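Long-range contacts in nadph-flavin oxidoreductase (Vibrio harveyi, PDB 1BKJ), which catalyses the NADPH-dependent reduction of FMN to FMNH2, supplying luciferase with reduced flavin for bioluminescence, and works as a homodimer: residues Val78-Tyr83 with Leu143-Asn148; Asn148-Phe153 with Pro230-Lys235. All coordinates share one frame; numbering follows the deposited sequence.

Interaction 1. Residues Val78-Tyr83 with Leu143-Asn148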
loop_
_atom_site.group_PDB
_atom_site.type_symbol
_atom_site.label_atom_id
_atom_site.label_comp_id
_atom_site.label_asym_id
_atom_site.label_seq_id
_atom_site.Cartn_x
_atom_site.Cartn_y
_atom_site.Cartn_z
ATOM N N VAL A 78 10.382 -5.225 8.990
ATOM C CA VAL A 78 10.584 -3.872 8.472
ATOM C C VAL A 78 10.466 -3.928 6.946
ATOM O O VAL A 78 11.209 -4.660 6.293
ATOM C CB VAL A 78 11.965 -3.282 8.879
ATOM C CG1 VAL A 78 12.054 -1.809 8.491
ATOM C CG2 VAL A 78 12.218 -3.427 10.380
ATOM N N PHE A 79 9.521 -3.158 6.399
ATOM C CA PHE A 79 9.264 -3.114 4.961
ATOM C C PHE A 79 10.038 -2.007 4.317
ATOM O O PHE A 79 9.939 -0.850 4.725
ATOM C CB PHE A 79 7.777 -2.962 4.692
ATOM C CG PHE A 79 6.993 -4.198 4.991
ATOM C CD1 PHE A 79 6.684 -4.555 6.321
ATOM C CD2 PHE A 79 6.612 -5.053 3.947
ATOM C CE1 PHE A 79 6.006 -5.769 6.609
ATOM C CE2 PHE A 79 5.938 -6.262 4.211
ATOM C CZ PHE A 79 5.632 -6.626 5.551
ATOM N N CYS A 80 10.781 -2.377 3.283
ATOM C CA CYS A 80 11.656 -1.459 2.578
ATOM C C CYS A 80 11.493 -1.461 1.068
ATOM O O CYS A 80 11.231 -2.508 0.466
ATOM C CB CYS A 80 13.130 -1.837 2.849
ATOM S SG CYS A 80 13.629 -2.040 4.567
ATOM N N ILE A 81 11.711 -0.283 0.466
ATOM C CA ILE A 81 11.722 -0.122 -1.002
ATOM C C ILE A 81 13.096 -0.696 -1.379
ATOM O O ILE A 81 14.086 -0.430 -0.687
ATOM C CB ILE A 81 11.695 1.379 -1.463
ATOM C CG1 ILE A 81 10.390 2.055 -1.044
ATOM C CG2 ILE A 81 11.883 1.464 -2.989
ATOM C CD1 ILE A 81 10.340 3.541 -1.284
ATOM N N ASP A 82 13.153 -1.494 -2.441
ATOM C CA ASP A 82 14.412 -2.092 -2.851
ATOM C C ASP A 82 14.613 -2.147 -4.366
ATOM O O ASP A 82 14.007 -2.969 -5.051
ATOM C CB ASP A 82 14.514 -3.511 -2.263
ATOM C CG ASP A 82 15.907 -4.136 -2.404
ATOM O OD1 ASP A 82 16.772 -3.617 -3.134
ATOM O OD2 ASP A 82 16.135 -5.191 -1.786
ATOM N N TYR A 83 15.479 -1.268 -4.865
ATOM C CA TYR A 83 15.856 -1.272 -6.278
ATOM C C TYR A 83 17.332 -1.672 -6.381
ATOM O O TYR A 83 17.932 -1.593 -7.454
ATOM C CB TYR A 83 15.596 0.066 -6.956
ATOM C CG TYR A 83 14.132 0.328 -7.220
ATOM C CD1 TYR A 83 13.505 -0.181 -8.381
ATOM C CD2 TYR A 83 13.351 1.063 -6.301
ATOM C CE1 TYR A 83 12.127 0.032 -8.616
ATOM C CE2 TYR A 83 11.968 1.279 -6.520
ATOM C CZ TYR A 83 11.366 0.762 -7.672
ATOM O OH TYR A 83 10.007 0.922 -7.849
ATOM N N LEU A 143 20.120 -1.234 9.967
ATOM C CA LEU A 143 19.760 -2.383 9.141
ATOM C C LEU A 143 20.713 -2.618 7.963
ATOM O O LEU A 143 20.585 -3.618 7.252
ATOM C CB LEU A 143 18.303 -2.265 8.667
ATOM C CG LEU A 143 17.235 -2.197 9.773
ATOM C CD1 LEU A 143 15.868 -2.063 9.167
ATOM C CD2 LEU A 143 17.288 -3.414 10.688
ATOM N N GLY A 144 21.650 -1.685 7.763
ATOM C CA GLY A 144 22.636 -1.786 6.696
ATOM C C GLY A 144 22.075 -1.722 5.287
ATOM O O GLY A 144 22.589 -2.401 4.389
ATOM N N LEU A 145 21.015 -0.925 5.106
ATOM C CA LEU A 145 20.363 -0.769 3.807
ATOM C C LEU A 145 21.303 -0.073 2.818
ATOM O O LEU A 145 21.858 0.975 3.120
ATOM C CB LEU A 145 19.031 -0.006 3.935
ATOM C CG LEU A 145 17.921 -0.551 4.851
ATOM C CD1 LEU A 145 16.654 0.283 4.654
ATOM C CD2 LEU A 145 17.628 -2.038 4.604
ATOM N N PRO A 146 21.521 -0.673 1.635
ATOM C CA PRO A 146 22.409 -0.117 0.605
ATOM C C PRO A 146 21.788 1.038 -0.193
ATOM O O PRO A 146 20.668 1.462 0.098
ATOM C CB PRO A 146 22.648 -1.332 -0.275
ATOM C CG PRO A 146 21.302 -1.960 -0.283
ATOM C CD PRO A 146 20.885 -1.906 1.143
ATOM N N GLU A 147 22.492 1.507 -1.227
ATOM C CA GLU A 147 21.969 2.560 -2.108
ATOM C C GLU A 147 20.760 1.955 -2.856
ATOM O O GLU A 147 20.693 0.738 -3.022
ATOM C CB GLU A 147 23.054 3.005 -3.105
ATOM N N ASN A 148 19.793 2.802 -3.239
ATOM C CA ASN A 148 18.552 2.434 -3.963
ATOM C C ASN A 148 17.543 1.673 -3.096
ATOM O O ASN A 148 16.613 1.041 -3.589
ATOM C CB ASN A 148 18.856 1.655 -5.259
ATOM C CG ASN A 148 19.716 2.436 -6.237
ATOM O OD1 ASN A 148 19.663 3.659 -6.289
ATOM N ND2 ASN A 148 20.532 1.721 -7.007
#
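Residues Val78-Tyr83 and Leu143-Asn148 meet in a buried strand-to-loop contact, where the loop after helix 136-142 runs beside strand 75-82 of the nitroreductase-family sheet before entering strand 149-158. The two segments run in broadly the same direction, and their spacing narrows along the way: the CA atoms of Val78 and Leu143 are 9.3 Å apart, those of Tyr83 and Asn148 5.1 Å. At the wider end the side chains of Leu143 and Val78 meet head-on, with Leu143 CD1 3.9 Å from Val78 CG1 and nearly as close to CG2, so that one methyl faces both valine branches. One step on, Cys80 SG, anti to its carbonyl carbon (chi1 -51°), lies 3.8 Å from Leu145 CD1 and 4.0 Å from Leu145 CD2, touching both prongs of the leucine. At the narrow end the backbones join: Tyr83 N donates to Asn148 O at 2.9 Å with a fairly straight N-H...O angle of 162°, the donor nitrogen lying 27° out of the plane of the Asn148 carbonyl. Beside this bond, Tyr83 CB and Asn148 CB are 4.0 Å apart. Tyr83 N-caps helix 84-89, and Val49 of flanking strand 46-50 touches Leu143; Tyr181 of the second subunit packs on Leu145.

Interaction 2. Residues Asn148-Phe153 with Pro230-Lys235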
loop_
_atom_site.group_PDB
_atom_site.type_symbol
_atom_site.label_atom_id
_atom_site.label_comp_id
_atom_site.label_asym_id
_atom_site.label_seq_id
_atom_site.Cartn_x
_atom_site.Cartn_y
_atom_site.Cartn_z
ATOM N N ASN A 148 19.793 2.802 -3.239
ATOM C CA ASN A 148 18.552 2.434 -3.963
ATOM C C ASN A 148 17.543 1.673 -3.096
ATOM O O ASN A 148 16.613 1.041 -3.589
ATOM C CB ASN A 148 18.856 1.655 -5.259
ATOM C CG ASN A 148 19.716 2.436 -6.237
ATOM O OD1 ASN A 148 19.663 3.659 -6.289
ATOM N ND2 ASN A 148 20.532 1.721 -7.007
ATOM N N SER A 149 17.689 1.848 -1.789
ATOM C CA SER A 149 16.855 1.191 -0.792
ATOM C C SER A 149 16.524 2.189 0.308
ATOM O O SER A 149 17.370 2.996 0.671
ATOM C CB SER A 149 17.644 0.012 -0.200
ATOM O OG SER A 149 16.832 -0.835 0.579
ATOM N N ALA A 150 15.312 2.110 0.860
ATOM C CA ALA A 150 14.874 3.012 1.940
ATOM C C ALA A 150 13.847 2.350 2.844
ATOM O O ALA A 150 13.091 1.507 2.388
ATOM C CB ALA A 150 14.288 4.290 1.367
ATOM N N VAL A 151 13.822 2.738 4.121
ATOM C CA VAL A 151 12.863 2.193 5.088
ATOM C C VAL A 151 11.536 2.941 4.972
ATOM O O VAL A 151 11.529 4.151 4.740
ATOM C CB VAL A 151 13.421 2.223 6.576
ATOM C CG1 VAL A 151 13.841 3.617 6.996
ATOM C CG2 VAL A 151 12.374 1.694 7.570
ATOM N N LEU A 152 10.431 2.202 5.058
ATOM C CA LEU A 152 9.099 2.778 5.001
ATOM C C LEU A 152 8.340 2.619 6.309
ATOM O O LEU A 152 7.845 3.596 6.853
ATOM C CB LEU A 152 8.293 2.201 3.845
ATOM C CG LEU A 152 8.654 2.660 2.434
ATOM C CD1 LEU A 152 7.664 2.032 1.503
ATOM C CD2 LEU A 152 8.617 4.190 2.284
ATOM N N PHE A 153 8.193 1.387 6.788
ATOM C CA PHE A 153 7.496 1.142 8.046
ATOM C C PHE A 153 7.839 -0.234 8.584
ATOM O O PHE A 153 8.372 -1.072 7.867
ATOM C CB PHE A 153 5.956 1.293 7.895
ATOM C CG PHE A 153 5.347 0.443 6.803
ATOM C CD1 PHE A 153 4.972 -0.895 7.051
ATOM C CD2 PHE A 153 5.179 0.957 5.504
ATOM C CE1 PHE A 153 4.452 -1.708 6.031
ATOM C CE2 PHE A 153 4.660 0.149 4.460
ATOM C CZ PHE A 153 4.295 -1.188 4.726
ATOM N N PRO A 230 15.210 14.735 1.978
ATOM C CA PRO A 230 16.676 14.631 1.943
ATOM C C PRO A 230 17.144 13.178 2.233
ATOM O O PRO A 230 18.128 12.715 1.655
ATOM C CB PRO A 230 17.113 15.585 3.055
ATOM C CG PRO A 230 16.135 16.647 2.960
ATOM C CD PRO A 230 14.831 15.911 2.796
ATOM N N TYR A 231 16.399 12.462 3.086
ATOM C CA TYR A 231 16.705 11.055 3.394
ATOM C C TYR A 231 16.554 10.177 2.130
ATOM O O TYR A 231 17.420 9.352 1.863
ATOM C CB TYR A 231 15.827 10.497 4.532
ATOM C CG TYR A 231 15.840 8.968 4.622
ATOM C CD1 TYR A 231 17.020 8.269 4.984
ATOM C CD2 TYR A 231 14.693 8.207 4.265
ATOM C CE1 TYR A 231 17.058 6.843 4.974
ATOM C CE2 TYR A 231 14.725 6.782 4.262
ATOM C CZ TYR A 231 15.913 6.116 4.614
ATOM O OH TYR A 231 15.962 4.742 4.598
ATOM N N LEU A 232 15.424 10.291 1.426
ATOM C CA LEU A 232 15.193 9.519 0.206
ATOM C C LEU A 232 16.270 9.840 -0.831
ATOM O O LEU A 232 16.872 8.921 -1.380
ATOM C CB LEU A 232 13.789 9.785 -0.356
ATOM C CG LEU A 232 12.572 9.208 0.399
ATOM C CD1 LEU A 232 11.281 9.677 -0.251
ATOM C CD2 LEU A 232 12.613 7.675 0.452
ATOM N N ASN A 233 16.588 11.131 -0.994
ATOM C CA ASN A 233 17.618 11.601 -1.930
ATOM C C ASN A 233 19.014 11.072 -1.594
ATOM O O ASN A 233 19.784 10.787 -2.508
ATOM C CB ASN A 233 17.668 13.135 -1.991
ATOM C CG ASN A 233 16.419 13.762 -2.606
ATOM O OD1 ASN A 233 16.241 14.974 -2.516
ATOM N ND2 ASN A 233 15.556 12.957 -3.213
ATOM N N SER A 234 19.323 10.920 -0.295
ATOM C CA SER A 234 20.618 10.396 0.184
ATOM C C SER A 234 20.797 8.908 -0.169
ATOM O O SER A 234 21.924 8.411 -0.231
ATOM C CB SER A 234 20.795 10.599 1.705
ATOM O OG SER A 234 20.070 9.648 2.483
ATOM N N LYS A 235 19.678 8.215 -0.392
ATOM C CA LYS A 235 19.693 6.807 -0.785
ATOM C C LYS A 235 19.549 6.670 -2.307
ATOM O O LYS A 235 19.514 5.565 -2.847
ATOM C CB LYS A 235 18.600 6.007 -0.054
ATOM C CG LYS A 235 18.649 6.030 1.503
ATOM C CD LYS A 235 20.027 5.729 2.151
ATOM C CE LYS A 235 20.640 4.352 1.824
ATOM N NZ LYS A 235 19.708 3.227 2.053
#
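A helix packed roughly antiparallel to a sheet strand, with its C-terminal end tied to the strand's start, joins Pro230-Lys235 to Asn148-Phe153 in this nitroreductase-family fold. The axes of strand 149-153 and helix 230-234 run at 147° and approach to 8.7 Å. Tyr231 carries the middle of the contact. With CG anti to the backbone N (chi1 164°), its ring extends to the strand, where Val151 N donates to Tyr231 OH at 3.0 Å from near the ring plane. The same hydroxyl is hydrogen-bonded to Asp140 OD2, so two partners fix its position. The Val151 side chain lies roughly perpendicular to that of Tyr231, its CG1 3.4 Å from Tyr231 OH. Ala150 CB faces two helix side chains, 3.8 Å from Tyr231 CE2 and 3.9 Å from Leu232 CD2. At the helix end, Asn148 N donates to Lys235 O at 2.8 Å. The Lys235 chain folds at each bond from CB outward instead of extending, which curls it around Ser149 O. Its ammonium also forms a salt bridge with Asp140 and a hydrogen bond to Pro146 O, a setting that probably favours the charged form. Lys235 NZ reaches Ser149 O at 2.7 Å, tilted 35° from that carbonyl plane.

Overall arrangement
Interactions 1 and 2 are both mainly buried, their centres 7 Å apart, and they meet on neighbouring strands of one sheet, 75-82 and 149-158. Asn148 serves both, its carbonyl oxygen used in interaction 1 and its amide nitrogen in interaction 2. The chemistry differs with place: interaction 1 relies on apolar side-chain tips and a single backbone bond, whereas interaction 2 adds polar side-chain atoms that anchor a helix from near the C-terminus. The two strands are joined directly where Phe79 N lies 2.8 Å from Phe153 O, a probable hydrogen bond. Nearby, Val78 CG1 packs on Val151 CG2 at 3.6 Å, and both contacts touch the second subunit.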